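Local coordinates for adenylation domain (Streptomyces sp., PDB 5N9X), which belongs to the ANL superfamily of AMP-binding enzymes and is modelled with adenosine-5'-triphosphate and threonine bound, at residues A[37-40]-A[41-44]; A[238-241]-A[242-246]; A[25-28]-A[29-33]. All coordinates share one frame; numbering follows the deposited sequence.

Contact 1. Residues A[37-40]-A[41-44]; sequences LHID and DEKI
A beta hairpin with a two-residue connection, Asp40 and Asp41, closes here: strand 37-39 runs out, a type II' turn from Ile39 to Glu42 reverses the chain, and strand 42-44 returns antiparallel. Ile39 and Glu42 exchange two backbone bonds, Ile39 N to Glu42 O and Glu42 N to Ile39 O. They differ in aim: Ile39 N is tilted only modestly from the Glu42 carbonyl plane, whereas Glu42 N lies well above the plane of the Ile39 carbonyl. Leu37 and Ile44 form the next hydrogen-bonded pair, with Ile44 N 2.9 Å from Leu37 O. Asp40 takes a positive phi (54°), uncommon for a residue with a side chain; the exposed carboxylates of Asp40 and Asp41 suit the solvent side.

Between these pairs His38 and Lys43 stand side by side on one face of the sheet. Lys43 CG lies beside its own backbone N (chi1 -81°), and the extended chain then brings CE over the imidazole face, 3.7 Å from the ring centroid, 19° off the normal and displaced toward the rim, a CH-pi contact. The ring is tethered through ND1 to Glu227. On the other face Ile44 CD1 reaches across to the facing strand and touches both Ile39 CD1 (3.5 Å) and Leu37 CB (3.7 Å). Glu42 runs alongside Ile39, its carboxylate paired with Arg143, while Asp41 pairs with Arg249.

The hairpin thus has one face mainly apolar, with Glu42 at its turn end, and another that carries His38 and Lys43, where the Glu227 bond probably limits rotation of the imidazole.

Contact 2. Residues A[238-241]-A[242-246]; sequences TPVE and TARVV
The side chain of Thr242 turns back to the backbone carbonyl of Thr238 across the first turn of helix 239-248. Its chi1 of -62° brings OG1 to 3.0 Å from Thr238 O, which the amide of Thr242 already meets, N to O 3.1 Å; the two donors arrive from opposite faces of the carbonyl plane. A threonine suits this place because its short hydroxyl can fold back onto the preceding turn.

Glu241 bends at chi2 and turns its carboxylate back towards the start of the helix. There Thr238 N donates to Glu241 OE1 at 2.6 Å, meeting the oxygen on its anti side and out of the carboxylate plane. In return Glu241 N gives a weak bond to Thr238 OG1 at 3.4 Å.

Val240 and Arg244, one turn apart, lie side by side and point the same way. The arginine chain bends twice and brings NH1 close to Val240 CG1, an approach whose exact length is doubtful; the methyl lies obliquely to the guanidinium. NH1 also forms a salt bridge with Glu271 of helix 258-271. Val240 packs against that same helix, as does the small Ala243, whose amide makes a nearly straight bond to Pro239 O at 2.7 Å.

Proline, which has no amide hydrogen to donate, fits the first turn well. With Thr238 as N-cap and Glu241 three residues later, the pattern is the capping box of a helix N-terminus.

Contact 3. Residues A[25-28]-A[29-33]; sequences SRAA and MEMPD
Ser25 O takes the amide of Met29 at 2.7 Å in a fairly straight bond, the first of three that carry helix 20-30 through its last turn. Glu30 N follows, bonding to Arg26 O at 2.8 Å, and Met31 N closes the series on Ala27 O. Met31 is the first residue to leave helical angles. Pro32 has no amide hydrogen for Ala28 O, which suits a proline to the position after a helix end; its CB lies 3.4 Å from that oxygen.

Arg26 and Glu30, a turn apart on an exposed side, run side by side in the same direction. Their contact is through the arginine methylene: CG lies 3.7 Å from Glu30 OE2. The charged atoms are not in contact, Arg26 NE being 5.0 Å from Glu30 OE2, and any attraction would be long-range and probably weak. Met31 bends at chi3 (-81°), which turns the methyl back onto Ala27, CE 3.9 Å from Ala27 CB.

The two alanines are small enough for close helix packing: Ala27 meets Tyr46 and Ala28 meets His50, both on helix 46-62. Pro32, just ahead of strand 35-39 in the chain, makes a backbone bond with Gly47 of that helix.

Overall arrangement
The three local contacts follow one another as 25-33, 37-44 and 238-246, all in the part of the chain that belongs to the AMP-binding enzyme family. Contacts 3 and 1 are neighbours in sequence, a helix end leading into the hairpin, with centres about 17 Å apart. Contact 2 also lies about 17 Å from contact 1 between centres, but about 31 Å from contact 3. Contacts 1 and 3 are partly buried; contact 2 is the surface one. Strand pairing and apolar packing dominate contact 1, whose hairpin edges a mixed sheet. Contacts 2 and 3 show opposite helix ends: side chains cap the start at contact 2, whereas at contact 3 backbone bonds simply run out before a proline.

Contact 1. Residues A[37-40]-A[41-44]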
ATOM      1  N   LEU A  37       3.064 -19.217  -9.915  1.00 20.17           N
ATOM      2  CA  LEU A  37       4.207 -18.490  -9.382  1.00 19.70           C
ATOM      3  C   LEU A  37       5.410 -18.652 -10.281  1.00 27.60           C
ATOM      4  O   LEU A  37       5.684 -19.753 -10.773  1.00 26.00           O
ATOM      5  CB  LEU A  37       4.558 -18.959  -7.963  1.00 24.23           C
ATOM      6  CG  LEU A  37       3.461 -18.987  -6.891  1.00 21.00           C
ATOM      7  CD1 LEU A  37       4.034 -19.498  -5.589  1.00 19.00           C
ATOM      8  CD2 LEU A  37       2.808 -17.617  -6.686  1.00 17.00           C
ATOM      9  N   HIS A  38       6.119 -17.542 -10.482  1.00 27.11           N
ATOM     10  CA  HIS A  38       7.358 -17.515 -11.253  1.00 30.48           C
ATOM     11  C   HIS A  38       8.451 -16.844 -10.425  1.00 28.66           C
ATOM     12  O   HIS A  38       8.435 -15.628 -10.238  1.00 24.36           O
ATOM     13  CB  HIS A  38       7.154 -16.763 -12.568  1.00 32.85           C
ATOM     14  CG  HIS A  38       8.215 -17.023 -13.594  1.00 37.29           C
ATOM     15  ND1 HIS A  38       8.123 -16.545 -14.885  1.00 34.82           N
ATOM     16  CD2 HIS A  38       9.367 -17.726 -13.533  1.00 42.33           C
ATOM     17  CE1 HIS A  38       9.187 -16.929 -15.568  1.00 35.14           C
ATOM     18  NE2 HIS A  38       9.957 -17.646 -14.776  1.00 38.52           N
ATOM     19  N   ILE A  39       9.390 -17.639  -9.926  1.00 33.01           N
ATOM     20  CA  ILE A  39      10.455 -17.119  -9.075  1.00 33.83           C
ATOM     21  C   ILE A  39      11.799 -17.426  -9.730  1.00 30.77           C
ATOM     22  O   ILE A  39      12.298 -18.559  -9.687  1.00 29.61           O
ATOM     23  CB  ILE A  39      10.381 -17.708  -7.642  1.00 39.13           C
ATOM     24  CG1 ILE A  39       8.955 -17.588  -7.091  1.00 30.57           C
ATOM     25  CG2 ILE A  39      11.399 -17.046  -6.712  1.00 25.96           C
ATOM     26  CD1 ILE A  39       8.119 -18.833  -7.273  1.00 25.38           C
ATOM     27  N   ASP A  40      12.364 -16.390 -10.344  1.00 39.00           N
ATOM     28  CA  ASP A  40      13.486 -16.514 -11.277  1.00 45.07           C
ATOM     29  C   ASP A  40      13.111 -17.516 -12.380  1.00 36.98           C
ATOM     30  O   ASP A  40      12.202 -17.241 -13.161  1.00 37.90           O
ATOM     31  CB  ASP A  40      14.770 -16.919 -10.540  1.00 44.94           C
ATOM     32  CG  ASP A  40      15.312 -15.800  -9.655  1.00 47.42           C
ATOM     33  OD1 ASP A  40      15.167 -14.612 -10.025  1.00 49.49           O
ATOM     34  OD2 ASP A  40      15.852 -16.112  -8.569  1.00 42.29           O
ATOM     35  N   ASP A  41      13.784 -18.668 -12.437  1.00 41.58           N
ATOM     36  CA  ASP A  41      13.468 -19.710 -13.430  1.00 37.64           C
ATOM     37  C   ASP A  41      12.482 -20.739 -12.897  1.00 39.09           C
ATOM     38  O   ASP A  41      12.080 -21.657 -13.609  1.00 54.79           O
ATOM     39  CB  ASP A  41      14.730 -20.456 -13.886  1.00 51.30           C
ATOM     40  CG  ASP A  41      15.765 -19.550 -14.528  1.00 60.41           C
ATOM     41  OD1 ASP A  41      15.583 -18.305 -14.517  1.00 48.62           O
ATOM     42  OD2 ASP A  41      16.768 -20.107 -15.044  1.00 63.33           O
ATOM     43  N   GLU A  42      12.120 -20.616 -11.631  1.00 43.68           N
ATOM     44  CA  GLU A  42      11.216 -21.580 -11.037  1.00 43.18           C
ATOM     45  C   GLU A  42       9.770 -21.231 -11.367  1.00 40.30           C
ATOM     46  O   GLU A  42       9.353 -20.069 -11.260  1.00 29.46           O
ATOM     47  CB  GLU A  42      11.431 -21.661  -9.524  1.00 37.40           C
ATOM     48  CG  GLU A  42      10.372 -22.473  -8.807  1.00 37.27           C
ATOM     49  CD  GLU A  42      10.646 -22.619  -7.317  1.00 51.22           C
ATOM     50  OE1 GLU A  42      10.997 -21.611  -6.653  1.00 49.17           O
ATOM     51  OE2 GLU A  42      10.534 -23.764  -6.817  1.00 47.60           O
ATOM     52  N   LYS A  43       9.021 -22.247 -11.787  1.00 34.22           N
ATOM     53  CA  LYS A  43       7.611 -22.079 -12.085  1.00 29.36           C
ATOM     54  C   LYS A  43       6.788 -23.094 -11.344  1.00 31.76           C
ATOM     55  O   LYS A  43       7.041 -24.293 -11.429  1.00 41.39           O
ATOM     56  CB  LYS A  43       7.341 -22.194 -13.585  1.00 29.28           C
ATOM     57  CG  LYS A  43       7.647 -20.918 -14.349  1.00 38.26           C
ATOM     58  CD  LYS A  43       7.690 -21.162 -15.850  1.00 31.38           C
ATOM     59  CE  LYS A  43       7.551 -19.849 -16.602  1.00 34.74           C
ATOM     60  NZ  LYS A  43       8.013 -19.975 -18.009  1.00 46.39           N
ATOM     61  N   ILE A  44       5.799 -22.609 -10.606  1.00 26.40           N
ATOM     62  CA  ILE A  44       4.836 -23.504 -10.005  1.00 20.82           C
ATOM     63  C   ILE A  44       3.483 -23.313 -10.677  1.00 21.90           C
ATOM     64  O   ILE A  44       2.985 -22.181 -10.827  1.00 19.02           O
ATOM     65  CB  ILE A  44       4.698 -23.286  -8.489  1.00 20.78           C
ATOM     66  CG1 ILE A  44       6.067 -23.308  -7.825  1.00 27.55           C
ATOM     67  CG2 ILE A  44       3.824 -24.336  -7.891  1.00 20.86           C
ATOM     68  CD1 ILE A  44       6.663 -21.949  -7.627  1.00 33.39           C
TER

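Contact 2. Residues A[238-241]-A[242-246]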
ATOM      1  N   THR A 238      19.210  -2.835  -8.006  1.00 40.38           N
ATOM      2  CA  THR A 238      19.015  -1.441  -8.377  1.00 35.11           C
ATOM      3  C   THR A 238      17.657  -1.269  -9.045  1.00 34.42           C
ATOM      4  O   THR A 238      17.019  -2.265  -9.402  1.00 40.86           O
ATOM      5  CB  THR A 238      20.140  -0.962  -9.312  1.00 36.01           C
ATOM      6  OG1 THR A 238      20.453  -2.002 -10.252  1.00 37.29           O
ATOM      7  CG2 THR A 238      21.385  -0.636  -8.508  1.00 33.99           C
ATOM      8  N   PRO A 239      17.190  -0.013  -9.188  1.00 31.67           N
ATOM      9  CA  PRO A 239      16.018   0.237 -10.028  1.00 30.84           C
ATOM     10  C   PRO A 239      16.244  -0.280 -11.436  1.00 26.79           C
ATOM     11  O   PRO A 239      15.313  -0.752 -12.089  1.00 22.82           O
ATOM     12  CB  PRO A 239      15.906   1.762 -10.032  1.00 27.70           C
ATOM     13  CG  PRO A 239      16.478   2.162  -8.739  1.00 26.52           C
ATOM     14  CD  PRO A 239      17.643   1.223  -8.530  1.00 25.71           C
ATOM     15  N   VAL A 240      17.490  -0.178 -11.886  1.00 27.24           N
ATOM     16  CA  VAL A 240      17.875  -0.605 -13.219  1.00 28.67           C
ATOM     17  C   VAL A 240      17.649  -2.113 -13.388  1.00 31.44           C
ATOM     18  O   VAL A 240      17.145  -2.563 -14.423  1.00 25.79           O
ATOM     19  CB  VAL A 240      19.347  -0.235 -13.507  1.00 32.40           C
ATOM     20  CG1 VAL A 240      19.767  -0.707 -14.889  1.00 25.93           C
ATOM     21  CG2 VAL A 240      19.547   1.280 -13.375  1.00 33.81           C
ATOM     22  N   GLU A 241      17.998  -2.884 -12.360  1.00 32.29           N
ATOM     23  CA  GLU A 241      17.768  -4.329 -12.367  1.00 31.56           C
ATOM     24  C   GLU A 241      16.275  -4.645 -12.321  1.00 26.97           C
ATOM     25  O   GLU A 241      15.795  -5.593 -12.936  1.00 27.28           O
ATOM     26  CB  GLU A 241      18.491  -4.987 -11.189  1.00 34.18           C
ATOM     27  CG  GLU A 241      19.902  -5.467 -11.515  1.00 42.62           C
ATOM     28  CD  GLU A 241      20.915  -5.115 -10.438  1.00 42.45           C
ATOM     29  OE1 GLU A 241      20.506  -4.707  -9.329  1.00 45.75           O
ATOM     30  OE2 GLU A 241      22.127  -5.261 -10.697  1.00 36.57           O
ATOM     31  N   THR A 242      15.550  -3.836 -11.567  1.00 30.44           N
ATOM     32  CA  THR A 242      14.117  -3.970 -11.436  1.00 26.15           C
ATOM     33  C   THR A 242      13.483  -3.749 -12.797  1.00 28.11           C
ATOM     34  O   THR A 242      12.692  -4.565 -13.286  1.00 26.19           O
ATOM     35  CB  THR A 242      13.578  -2.956 -10.410  1.00 31.25           C
ATOM     36  OG1 THR A 242      14.151  -3.243  -9.131  1.00 27.84           O
ATOM     37  CG2 THR A 242      12.053  -2.979 -10.343  1.00 20.43           C
ATOM     38  N   ALA A 243      13.843  -2.632 -13.411  1.00 26.25           N
ATOM     39  CA  ALA A 243      13.432  -2.370 -14.781  1.00 31.01           C
ATOM     40  C   ALA A 243      13.734  -3.570 -15.698  1.00 21.41           C
ATOM     41  O   ALA A 243      12.897  -3.964 -16.498  1.00 19.64           O
ATOM     42  CB  ALA A 243      14.109  -1.105 -15.302  1.00 19.28           C
ATOM     43  N   ARG A 244      14.908  -4.171 -15.561  1.00 18.00           N
ATOM     44  CA  ARG A 244      15.312  -5.198 -16.507  1.00 20.42           C
ATOM     45  C   ARG A 244      14.477  -6.466 -16.340  1.00 22.40           C
ATOM     46  O   ARG A 244      14.050  -7.075 -17.320  1.00 23.37           O
ATOM     47  CB  ARG A 244      16.815  -5.463 -16.378  1.00 20.75           C
ATOM     48  CG  ARG A 244      17.615  -4.625 -17.370  1.00 28.22           C
ATOM     49  CD  ARG A 244      18.811  -3.872 -16.768  1.00 28.21           C
ATOM     50  NE  ARG A 244      20.001  -4.691 -16.579  1.00 24.37           N
ATOM     51  CZ  ARG A 244      21.238  -4.213 -16.453  1.00 29.69           C
ATOM     52  NH1 ARG A 244      21.479  -2.910 -16.517  1.00 22.15           N
ATOM     53  NH2 ARG A 244      22.248  -5.048 -16.275  1.00 28.77           N
ATOM     54  N   VAL A 245      14.194  -6.828 -15.099  1.00 26.45           N
ATOM     55  CA  VAL A 245      13.291  -7.936 -14.820  1.00 24.50           C
ATOM     56  C   VAL A 245      11.889  -7.668 -15.373  1.00 19.45           C
ATOM     57  O   VAL A 245      11.239  -8.558 -15.940  1.00 16.33           O
ATOM     58  CB  VAL A 245      13.205  -8.203 -13.309  1.00 31.70           C
ATOM     59  CG1 VAL A 245      12.049  -9.152 -12.991  1.00 28.13           C
ATOM     60  CG2 VAL A 245      14.532  -8.742 -12.801  1.00 19.03           C
ATOM     61  N   VAL A 246      11.430  -6.430 -15.228  1.00 20.47           N
ATOM     62  CA  VAL A 246      10.092  -6.073 -15.690  1.00 16.75           C
ATOM     63  C   VAL A 246       9.923  -6.313 -17.201  1.00 23.31           C
ATOM     64  O   VAL A 246       8.896  -6.836 -17.651  1.00 18.56           O
ATOM     65  CB  VAL A 246       9.761  -4.611 -15.352  1.00 23.24           C
ATOM     66  CG1 VAL A 246       8.612  -4.082 -16.208  1.00 17.22           C
ATOM     67  CG2 VAL A 246       9.474  -4.477 -13.858  1.00 22.09           C
TER

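Contact 3. Residues A[25-28]-A[29-33]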
ATOM      1  N   SER A  25      -9.557 -21.417  -5.774  1.00 15.69           N
ATOM      2  CA  SER A  25     -10.066 -22.746  -6.103  1.00 16.10           C
ATOM      3  C   SER A  25     -10.572 -22.805  -7.537  1.00 19.68           C
ATOM      4  O   SER A  25     -10.235 -23.701  -8.307  1.00 22.83           O
ATOM      5  CB  SER A  25     -11.178 -23.135  -5.132  1.00 20.05           C
ATOM      6  OG  SER A  25     -11.957 -24.189  -5.658  1.00 25.18           O
ATOM      7  N   ARG A  26     -11.380 -21.824  -7.891  1.00 20.52           N
ATOM      8  CA  ARG A  26     -11.884 -21.719  -9.242  1.00 20.06           C
ATOM      9  C   ARG A  26     -10.734 -21.679 -10.254  1.00 20.00           C
ATOM     10  O   ARG A  26     -10.600 -22.565 -11.079  1.00 19.30           O
ATOM     11  CB  ARG A  26     -12.766 -20.486  -9.358  1.00 17.94           C
ATOM     12  CG  ARG A  26     -13.400 -20.296 -10.689  1.00 20.04           C
ATOM     13  CD  ARG A  26     -13.487 -18.833 -10.933  1.00 26.63           C
ATOM     14  NE  ARG A  26     -14.846 -18.340 -10.744  1.00 44.28           N
ATOM     15  CZ  ARG A  26     -15.152 -17.056 -10.577  1.00 46.77           C
ATOM     16  NH1 ARG A  26     -14.190 -16.133 -10.551  1.00 29.69           N
ATOM     17  NH2 ARG A  26     -16.419 -16.694 -10.414  1.00 50.69           N
ATOM     18  N   ALA A  27      -9.885 -20.664 -10.159  1.00 21.06           N
ATOM     19  CA  ALA A  27      -8.755 -20.538 -11.068  1.00 19.56           C
ATOM     20  C   ALA A  27      -7.874 -21.788 -11.111  1.00 18.03           C
ATOM     21  O   ALA A  27      -7.405 -22.176 -12.181  1.00 18.53           O
ATOM     22  CB  ALA A  27      -7.920 -19.331 -10.681  1.00 17.63           C
ATOM     23  N   ALA A  28      -7.631 -22.404  -9.957  1.00 12.34           N
ATOM     24  CA  ALA A  28      -6.766 -23.579  -9.907  1.00 16.02           C
ATOM     25  C   ALA A  28      -7.470 -24.804 -10.475  1.00 16.08           C
ATOM     26  O   ALA A  28      -6.860 -25.570 -11.216  1.00 21.43           O
ATOM     27  CB  ALA A  28      -6.288 -23.855  -8.484  1.00 12.34           C
ATOM     28  N   MET A  29      -8.744 -24.996 -10.135  1.00 19.25           N
ATOM     29  CA  MET A  29      -9.529 -26.086 -10.721  1.00 18.90           C
ATOM     30  C   MET A  29      -9.616 -25.929 -12.224  1.00 19.50           C
ATOM     31  O   MET A  29      -9.541 -26.902 -12.967  1.00 25.39           O
ATOM     32  CB  MET A  29     -10.944 -26.162 -10.128  1.00 18.13           C
ATOM     33  CG  MET A  29     -11.874 -27.144 -10.862  1.00 13.78           C
ATOM     34  SD  MET A  29     -13.462 -27.423 -10.033  1.00 23.29           S
ATOM     35  CE  MET A  29     -12.878 -28.140  -8.505  1.00 20.98           C
ATOM     36  N   GLU A  30      -9.745 -24.699 -12.687  1.00 19.23           N
ATOM     37  CA  GLU A  30     -10.040 -24.511 -14.099  1.00 16.82           C
ATOM     38  C   GLU A  30      -8.821 -24.323 -14.957  1.00 17.43           C
ATOM     39  O   GLU A  30      -8.865 -24.596 -16.145  1.00 20.99           O
ATOM     40  CB  GLU A  30     -10.998 -23.338 -14.294  1.00 12.65           C
ATOM     41  CG  GLU A  30     -12.325 -23.536 -13.622  1.00 12.74           C
ATOM     42  CD  GLU A  30     -13.309 -22.424 -13.954  1.00 20.51           C
ATOM     43  OE1 GLU A  30     -12.957 -21.483 -14.696  1.00 17.36           O
ATOM     44  OE2 GLU A  30     -14.475 -22.476 -13.503  1.00 20.91           O
ATOM     45  N   MET A  31      -7.728 -23.856 -14.375  1.00 19.80           N
ATOM     46  CA  MET A  31      -6.528 -23.648 -15.174  1.00 16.41           C
ATOM     47  C   MET A  31      -5.271 -24.261 -14.550  1.00 17.77           C
ATOM     48  O   MET A  31      -4.242 -23.596 -14.453  1.00 23.84           O
ATOM     49  CB  MET A  31      -6.353 -22.155 -15.407  1.00 15.44           C
ATOM     50  CG  MET A  31      -7.535 -21.524 -16.151  1.00 22.87           C
ATOM     51  SD  MET A  31      -7.467 -19.724 -16.259  1.00 18.66           S
ATOM     52  CE  MET A  31      -8.098 -19.374 -14.616  1.00 22.88           C
ATOM     53  N   PRO A  32      -5.341 -25.549 -14.160  1.00 15.16           N
ATOM     54  CA  PRO A  32      -4.315 -26.173 -13.319  1.00 16.45           C
ATOM     55  C   PRO A  32      -2.925 -26.235 -13.942  1.00 17.98           C
ATOM     56  O   PRO A  32      -1.927 -26.331 -13.218  1.00 14.27           O
ATOM     57  CB  PRO A  32      -4.867 -27.598 -13.101  1.00 18.76           C
ATOM     58  CG  PRO A  32      -5.680 -27.872 -14.284  1.00 15.71           C
ATOM     59  CD  PRO A  32      -6.340 -26.537 -14.603  1.00 18.67           C
ATOM     60  N   ASP A  33      -2.874 -26.185 -15.267  1.00 18.27           N
ATOM     61  CA  ASP A  33      -1.624 -26.266 -16.008  1.00 18.99           C
ATOM     62  C   ASP A  33      -0.890 -24.924 -16.091  1.00 22.92           C
ATOM     63  O   ASP A  33       0.338 -24.895 -16.274  1.00 24.46           O
ATOM     64  CB  ASP A  33      -1.897 -26.809 -17.416  1.00 23.40           C
ATOM     65  CG  ASP A  33      -2.959 -25.990 -18.154  1.00 33.88           C
ATOM     66  OD1 ASP A  33      -3.892 -25.464 -17.488  1.00 23.46           O
ATOM     67  OD2 ASP A  33      -2.846 -25.842 -19.393  1.00 46.64           O
TER